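Local coordinates for SusD superfamily protein (Bacteroides thetaiotaomicron VPI-5482, PDB 3HDX), which probably binds polysaccharide at the outer membrane as a SusD-family protein linked to carbohydrate metabolism, at residues His275-Thr280 with Phe354-Val359; Ser322-Asn327 with Phe335-Ile340. One frame throughout, in Å; residues are numbered along the deposited sequence.

Contact 1: His275-Thr280 with Phe354-Val359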
loop_
_atom_site.group_PDB
_atom_site.type_symbol
_atom_site.label_atom_id
_atom_site.label_comp_id
_atom_site.label_asym_id
_atom_site.label_seq_id
_atom_site.Cartn_x
_atom_site.Cartn_y
_atom_site.Cartn_z
ATOM N N HIS A 275 -8.384 10.180 -2.535
ATOM C CA HIS A 275 -8.777 9.715 -1.194
ATOM C C HIS A 275 -9.915 8.715 -1.332
ATOM O O HIS A 275 -10.839 8.932 -2.131
ATOM C CB HIS A 275 -9.303 10.910 -0.383
ATOM C CG HIS A 275 -8.264 11.952 -0.137
ATOM N ND1 HIS A 275 -7.352 11.872 0.901
ATOM C CD2 HIS A 275 -7.884 13.015 -0.894
ATOM C CE1 HIS A 275 -6.499 12.882 0.799
ATOM N NE2 HIS A 275 -6.800 13.589 -0.277
ATOM N N LEU A 276 -9.879 7.632 -0.554
ATOM C CA LEU A 276 -10.945 6.633 -0.609
ATOM C C LEU A 276 -12.318 7.257 -0.379
ATOM O O LEU A 276 -13.304 6.841 -0.983
ATOM C CB LEU A 276 -10.758 5.515 0.432
ATOM C CG LEU A 276 -11.827 4.413 0.483
ATOM C CD1 LEU A 276 -11.873 3.642 -0.867
ATOM C CD2 LEU A 276 -11.624 3.462 1.662
ATOM N N GLU A 277 -12.365 8.208 0.543
ATOM C CA GLU A 277 -13.613 8.924 0.866
ATOM C C GLU A 277 -14.367 9.465 -0.354
ATOM O O GLU A 277 -15.582 9.562 -0.325
ATOM C CB GLU A 277 -13.357 10.103 1.815
ATOM C CG GLU A 277 -12.851 9.761 3.196
ATOM C CD GLU A 277 -11.346 9.809 3.349
ATOM O OE1 GLU A 277 -10.610 9.513 2.394
ATOM O OE2 GLU A 277 -10.887 10.143 4.443
ATOM N N GLN A 278 -13.659 9.854 -1.410
ATOM C CA GLN A 278 -14.308 10.290 -2.651
ATOM C C GLN A 278 -15.248 9.201 -3.208
ATOM O O GLN A 278 -16.360 9.509 -3.728
ATOM C CB GLN A 278 -13.270 10.692 -3.694
ATOM C CG GLN A 278 -12.498 11.940 -3.313
ATOM C CD GLN A 278 -11.231 12.219 -4.139
ATOM O OE1 GLN A 278 -10.729 11.351 -4.859
ATOM N NE2 GLN A 278 -10.681 13.457 -4.001
ATOM N N LEU A 279 -14.816 7.943 -3.070
ATOM C CA LEU A 279 -15.573 6.804 -3.522
ATOM C C LEU A 279 -16.563 6.252 -2.505
ATOM O O LEU A 279 -17.589 5.717 -2.897
ATOM C CB LEU A 279 -14.609 5.663 -3.944
ATOM C CG LEU A 279 -13.679 5.947 -5.132
ATOM C CD1 LEU A 279 -12.582 4.856 -5.233
ATOM C CD2 LEU A 279 -14.465 6.098 -6.434
ATOM N N THR A 280 -16.281 6.385 -1.208
ATOM C CA THR A 280 -17.097 5.726 -0.184
ATOM C C THR A 280 -18.053 6.587 0.600
ATOM O O THR A 280 -19.087 6.076 1.014
ATOM C CB THR A 280 -16.168 5.003 0.825
ATOM O OG1 THR A 280 -15.262 5.945 1.404
ATOM C CG2 THR A 280 -15.435 3.804 0.139
ATOM N N PHE A 354 -10.879 15.989 1.649
ATOM C CA PHE A 354 -10.433 14.958 2.561
ATOM C C PHE A 354 -8.941 15.054 2.835
ATOM O O PHE A 354 -8.193 15.538 1.997
ATOM C CB PHE A 354 -10.768 13.599 1.956
ATOM C CG PHE A 354 -12.198 13.479 1.576
ATOM C CD1 PHE A 354 -13.170 13.479 2.577
ATOM C CD2 PHE A 354 -12.602 13.449 0.220
ATOM C CE1 PHE A 354 -14.537 13.420 2.242
ATOM C CE2 PHE A 354 -13.950 13.371 -0.112
ATOM C CZ PHE A 354 -14.927 13.367 0.892
ATOM N N GLY A 355 -8.532 14.582 4.009
ATOM C CA GLY A 355 -7.137 14.624 4.455
ATOM C C GLY A 355 -6.507 13.279 4.768
ATOM O O GLY A 355 -5.435 13.243 5.347
ATOM N N SER A 356 -7.175 12.178 4.421
ATOM C CA SER A 356 -6.687 10.858 4.766
ATOM C C SER A 356 -5.364 10.482 4.119
ATOM O O SER A 356 -5.159 10.701 2.918
ATOM C CB SER A 356 -7.706 9.790 4.374
ATOM O OG SER A 356 -8.155 9.957 3.054
ATOM N N SER A 357 -4.495 9.900 4.933
ATOM C CA SER A 357 -3.229 9.370 4.458
ATOM C C SER A 357 -3.464 8.021 3.794
ATOM O O SER A 357 -4.372 7.262 4.179
ATOM C CB SER A 357 -2.259 9.095 5.616
ATOM O OG SER A 357 -1.862 10.246 6.318
ATOM N N ILE A 358 -2.627 7.741 2.802
ATOM C CA ILE A 358 -2.463 6.389 2.298
ATOM C C ILE A 358 -1.643 5.624 3.353
ATOM O O ILE A 358 -0.587 6.113 3.820
ATOM C CB ILE A 358 -1.742 6.374 0.941
ATOM C CG1 ILE A 358 -2.583 7.019 -0.147
ATOM C CG2 ILE A 358 -1.329 4.923 0.556
ATOM C CD1 ILE A 358 -1.779 7.399 -1.376
ATOM N N VAL A 359 -2.147 4.458 3.763
ATOM C CA VAL A 359 -1.433 3.585 4.695
ATOM C C VAL A 359 -1.087 2.319 3.941
ATOM O O VAL A 359 -1.931 1.436 3.740
ATOM C CB VAL A 359 -2.213 3.292 5.954
ATOM C CG1 VAL A 359 -1.419 2.313 6.856
ATOM C CG2 VAL A 359 -2.596 4.630 6.693
HETATM O O HOH W 1 -7.686 7.826 1.440
#

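Contact 2: Ser322-Asn327 with Phe335-Ile340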
loop_
_atom_site.group_PDB
_atom_site.type_symbol
_atom_site.label_atom_id
_atom_site.label_comp_id
_atom_site.label_asym_id
_atom_site.label_seq_id
_atom_site.Cartn_x
_atom_site.Cartn_y
_atom_site.Cartn_z
ATOM N N SER A 322 -21.596 1.117 13.079
ATOM C CA SER A 322 -20.608 0.164 13.519
ATOM C C SER A 322 -19.289 0.887 13.233
ATOM O O SER A 322 -19.283 1.974 12.605
ATOM C CB SER A 322 -20.704 -1.106 12.691
ATOM O OG SER A 322 -20.509 -0.815 11.307
ATOM N N TYR A 323 -18.163 0.295 13.622
ATOM C CA TYR A 323 -16.875 0.977 13.387
ATOM C C TYR A 323 -16.477 1.107 11.907
ATOM O O TYR A 323 -15.831 2.083 11.542
ATOM C CB TYR A 323 -15.745 0.376 14.206
ATOM C CG TYR A 323 -15.738 0.893 15.623
ATOM C CD1 TYR A 323 -15.263 2.173 15.902
ATOM C CD2 TYR A 323 -16.146 0.106 16.695
ATOM C CE1 TYR A 323 -15.233 2.686 17.221
ATOM C CE2 TYR A 323 -16.118 0.611 18.016
ATOM C CZ TYR A 323 -15.648 1.885 18.264
ATOM O OH TYR A 323 -15.629 2.367 19.567
ATOM N N TYR A 324 -16.909 0.173 11.070
ATOM C CA TYR A 324 -16.639 0.255 9.625
ATOM C C TYR A 324 -17.730 0.859 8.772
ATOM O O TYR A 324 -17.427 1.354 7.686
ATOM C CB TYR A 324 -16.356 -1.135 9.069
ATOM C CG TYR A 324 -14.915 -1.629 9.130
ATOM C CD1 TYR A 324 -13.952 -1.081 9.988
ATOM C CD2 TYR A 324 -14.541 -2.699 8.314
ATOM C CE1 TYR A 324 -12.654 -1.561 10.003
ATOM C CE2 TYR A 324 -13.267 -3.191 8.333
ATOM C CZ TYR A 324 -12.320 -2.629 9.176
ATOM O OH TYR A 324 -11.023 -3.054 9.216
ATOM N N VAL A 325 -18.988 0.766 9.220
ATOM C CA VAL A 325 -20.126 1.090 8.374
ATOM C C VAL A 325 -21.193 1.908 9.119
ATOM O O VAL A 325 -21.536 1.619 10.260
ATOM C CB VAL A 325 -20.760 -0.234 7.853
ATOM C CG1 VAL A 325 -21.937 0.042 6.943
ATOM C CG2 VAL A 325 -19.710 -1.096 7.124
ATOM N N GLN A 326 -21.751 2.883 8.429
ATOM C CA GLN A 326 -22.847 3.714 8.933
ATOM C C GLN A 326 -24.067 3.562 8.029
ATOM O O GLN A 326 -24.000 2.977 6.940
ATOM C CB GLN A 326 -22.421 5.173 9.021
ATOM C CG GLN A 326 -21.525 5.460 10.217
ATOM C CD GLN A 326 -21.107 6.891 10.312
ATOM O OE1 GLN A 326 -21.828 7.804 9.867
ATOM N NE2 GLN A 326 -19.991 7.120 10.972
ATOM N N ASN A 327 -25.207 4.081 8.505
ATOM C CA ASN A 327 -26.453 4.024 7.742
ATOM C C ASN A 327 -26.915 2.601 7.490
ATOM O O ASN A 327 -27.421 2.268 6.391
ATOM C CB ASN A 327 -26.375 4.811 6.426
ATOM C CG ASN A 327 -26.031 6.245 6.606
ATOM O OD1 ASN A 327 -25.995 6.773 7.714
ATOM N ND2 ASN A 327 -25.831 6.920 5.481
ATOM N N PHE A 335 -19.585 2.817 3.801
ATOM C CA PHE A 335 -18.329 2.332 4.362
ATOM C C PHE A 335 -17.593 3.583 4.885
ATOM O O PHE A 335 -16.988 4.371 4.125
ATOM C CB PHE A 335 -17.539 1.584 3.302
ATOM C CG PHE A 335 -16.248 1.036 3.791
ATOM C CD1 PHE A 335 -16.262 -0.120 4.546
ATOM C CD2 PHE A 335 -15.027 1.662 3.527
ATOM C CE1 PHE A 335 -15.113 -0.684 5.034
ATOM C CE2 PHE A 335 -13.828 1.091 4.020
ATOM C CZ PHE A 335 -13.889 -0.091 4.744
ATOM N N SER A 336 -17.674 3.742 6.200
ATOM C CA SER A 336 -17.211 4.926 6.894
ATOM C C SER A 336 -15.919 4.729 7.681
ATOM O O SER A 336 -15.507 5.623 8.419
ATOM C CB SER A 336 -18.347 5.389 7.828
ATOM O OG SER A 336 -18.682 4.363 8.743
ATOM N N LYS A 337 -15.251 3.581 7.505
ATOM C CA LYS A 337 -14.005 3.289 8.217
ATOM C C LYS A 337 -13.013 4.458 8.159
ATOM O O LYS A 337 -12.419 4.823 9.163
ATOM C CB LYS A 337 -13.360 2.040 7.623
ATOM C CG LYS A 337 -12.044 1.646 8.217
ATOM C CD LYS A 337 -11.412 0.529 7.435
ATOM C CE LYS A 337 -10.032 0.168 7.985
ATOM N NZ LYS A 337 -9.442 -1.097 7.379
ATOM N N ILE A 338 -12.805 4.961 6.946
ATOM C CA ILE A 338 -11.846 6.024 6.638
ATOM C C ILE A 338 -12.688 7.274 6.367
ATOM O O ILE A 338 -13.502 7.316 5.415
ATOM C CB ILE A 338 -10.920 5.638 5.449
ATOM C CG1 ILE A 338 -10.255 4.274 5.720
ATOM C CG2 ILE A 338 -9.924 6.775 5.190
ATOM C CD1 ILE A 338 -9.203 3.833 4.723
ATOM N N LYS A 339 -12.504 8.281 7.209
ATOM C CA LYS A 339 -13.378 9.491 7.221
ATOM C C LYS A 339 -12.659 10.746 7.766
ATOM O O LYS A 339 -13.042 11.360 8.782
ATOM C CB LYS A 339 -14.682 9.167 7.976
ATOM C CG LYS A 339 -14.503 8.613 9.367
ATOM C CD LYS A 339 -15.844 8.395 10.093
ATOM C CE LYS A 339 -15.646 7.753 11.429
ATOM N NZ LYS A 339 -15.056 6.388 11.281
ATOM N N ILE A 340 -11.577 11.095 7.079
ATOM C CA ILE A 340 -10.728 12.236 7.447
ATOM C C ILE A 340 -11.242 13.431 6.619
ATOM O O ILE A 340 -10.806 13.696 5.488
ATOM C CB ILE A 340 -9.242 11.939 7.218
ATOM C CG1 ILE A 340 -8.835 10.598 7.841
ATOM C CG2 ILE A 340 -8.412 13.054 7.806
ATOM C CD1 ILE A 340 -9.170 10.423 9.355
HETATM O O HOH W 2 -16.986 4.435 10.733
HETATM O O HOH W 3 -16.226 4.337 12.883
#

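Contact 1: His275-Thr280 with Phe354-Val359
Polar bonding at His-275-Thr-280 against Phe-354-Val-359 converges on the hydroxyl of Ser-356. Its proton goes to Glu-277, with OG to OE1 at 2.6 Å on the syn lone pair of the carboxylate. As an acceptor, OG takes the N-H of His-275 ND1 at 3.0 Å and 155°, lying close to the imidazole plane. A water is a further donor, 2.7 Å from Ser-356 OG, and itself accepts from Leu-276 N. Three groups thus fix the rotation of the buried hydroxyl, which sits in the crowded position between backbone N and carbonyl carbon (chi1 49°). Donation from ND1 places a proton there, and the adjacent carboxylate would probably stabilise any positive charge on the ring.

The second kind of contact is CH-pi. Glu-277 CB stands over the centre of the Phe-354 ring, 3.4 Å from the centroid and only 9° off the normal. Beyond CB the glutamate chain bends at chi2, so that its carboxylate turns back to Ser-356 instead of continuing across the phenyl. Phe-354 CB in turn lies over a face of the His-275 ring, 4.0 Å from its centroid. Ordinary packing adds Gln-278 CG, 3.8 Å from Phe-354 CE2. An alanine in place of His-275 would remove the ND1 donor and the ring, and would probably loosen both the Ser-356 hydroxyl and the packing under Phe-354 CB.

Phe-263 meets the His-275 ring, and Asn-33 binds Gln-278 OE1. The arrangement ties the first turn of a short helix, 276-280, to the run-in of strand 358-361, which pairs with 259-261; such small antiparallel sheets set among many helices belong to the largely helical SusD fold.

Contact 2: Ser322-Asn327 with Phe335-Ile340
The Tyr-324 ring takes two neighbours on the same face: Lys-337 CD lies over it toward the rim, 3.9 Å from the centroid, and Phe-335 turns an edge toward it in an offset edge-to-face pair. Centroids 5.7 Å apart and planes at 74° define that pair, whose closest side-chain atoms are Tyr-324 CD2 and Phe-335 CE1. Phe-335 also meets Phe-46 edge-to-face. Phe-335 belongs to a small antiparallel beta hairpin of strands 325-326 and 334-335, with Tyr-324 just before the first strand and Lys-337 just after the second; in it Val-325 and Phe-335 form a non-hydrogen-bonded pair with side chains on a common face.

Lys-337 runs alongside the tyrosine, pointing the same way, with CG anti to the backbone N (chi1 178°) and the chain extended throughout. This brings NZ to the phenol, where it donates to Tyr-324 OH at 3.1 Å. The ammonium also forms a salt bridge with Glu-427 and bonds to the carbonyls of Glu-423 and Met-425, while Tyr-324 OH is bonded to Arg-422 O. Both polar tips are therefore satisfied within the fold, and the acidic partner would probably favour the charged lysine.

Just past the paired strands, Ser-336 N donates to Tyr-324 O at 2.8 Å, approaching from above the carbonyl plane and not along a lone pair. Gln-326 CG packs against Ser-336 OG at 3.4 Å. A water joins Ser-336 OG, Tyr-323 O and Lys-339 NZ; it lies 2.6 Å from Ser-336 OG. Lys-339 NZ folds back onto its own segment at Ser-336 O and also reaches Thr-241 O. On the other segment, the Val-325 carbonyl oxygen is gripped twice by one residue, accepting from Ser-322 N and, on a lone pair at 2.8 Å, from Ser-322 OG.

In the fold
Contacts 1 and 2 have centres about 12 Å apart and share a direct junction at Ile-340, which ends the second segment of contact 2. Its backbone is bonded on both sides to residues of contact 1: Ile-340 N lies 2.9 Å from Glu-277 OE2, and Ile-340 O lies 2.9 Å from Gly-355 N. The Glu-277 carboxylate therefore serves both contacts, one oxygen for each. Packing adds Thr-280 CB at 3.5 Å from Phe-335 O, so helix 276-280 packs on the hairpin at Phe-335. In sequence, contact 2 falls between the two segments of contact 1. Contact 1 is also nearer the chain's centre, about 13 Å against about 20 Å, measured from contact centres.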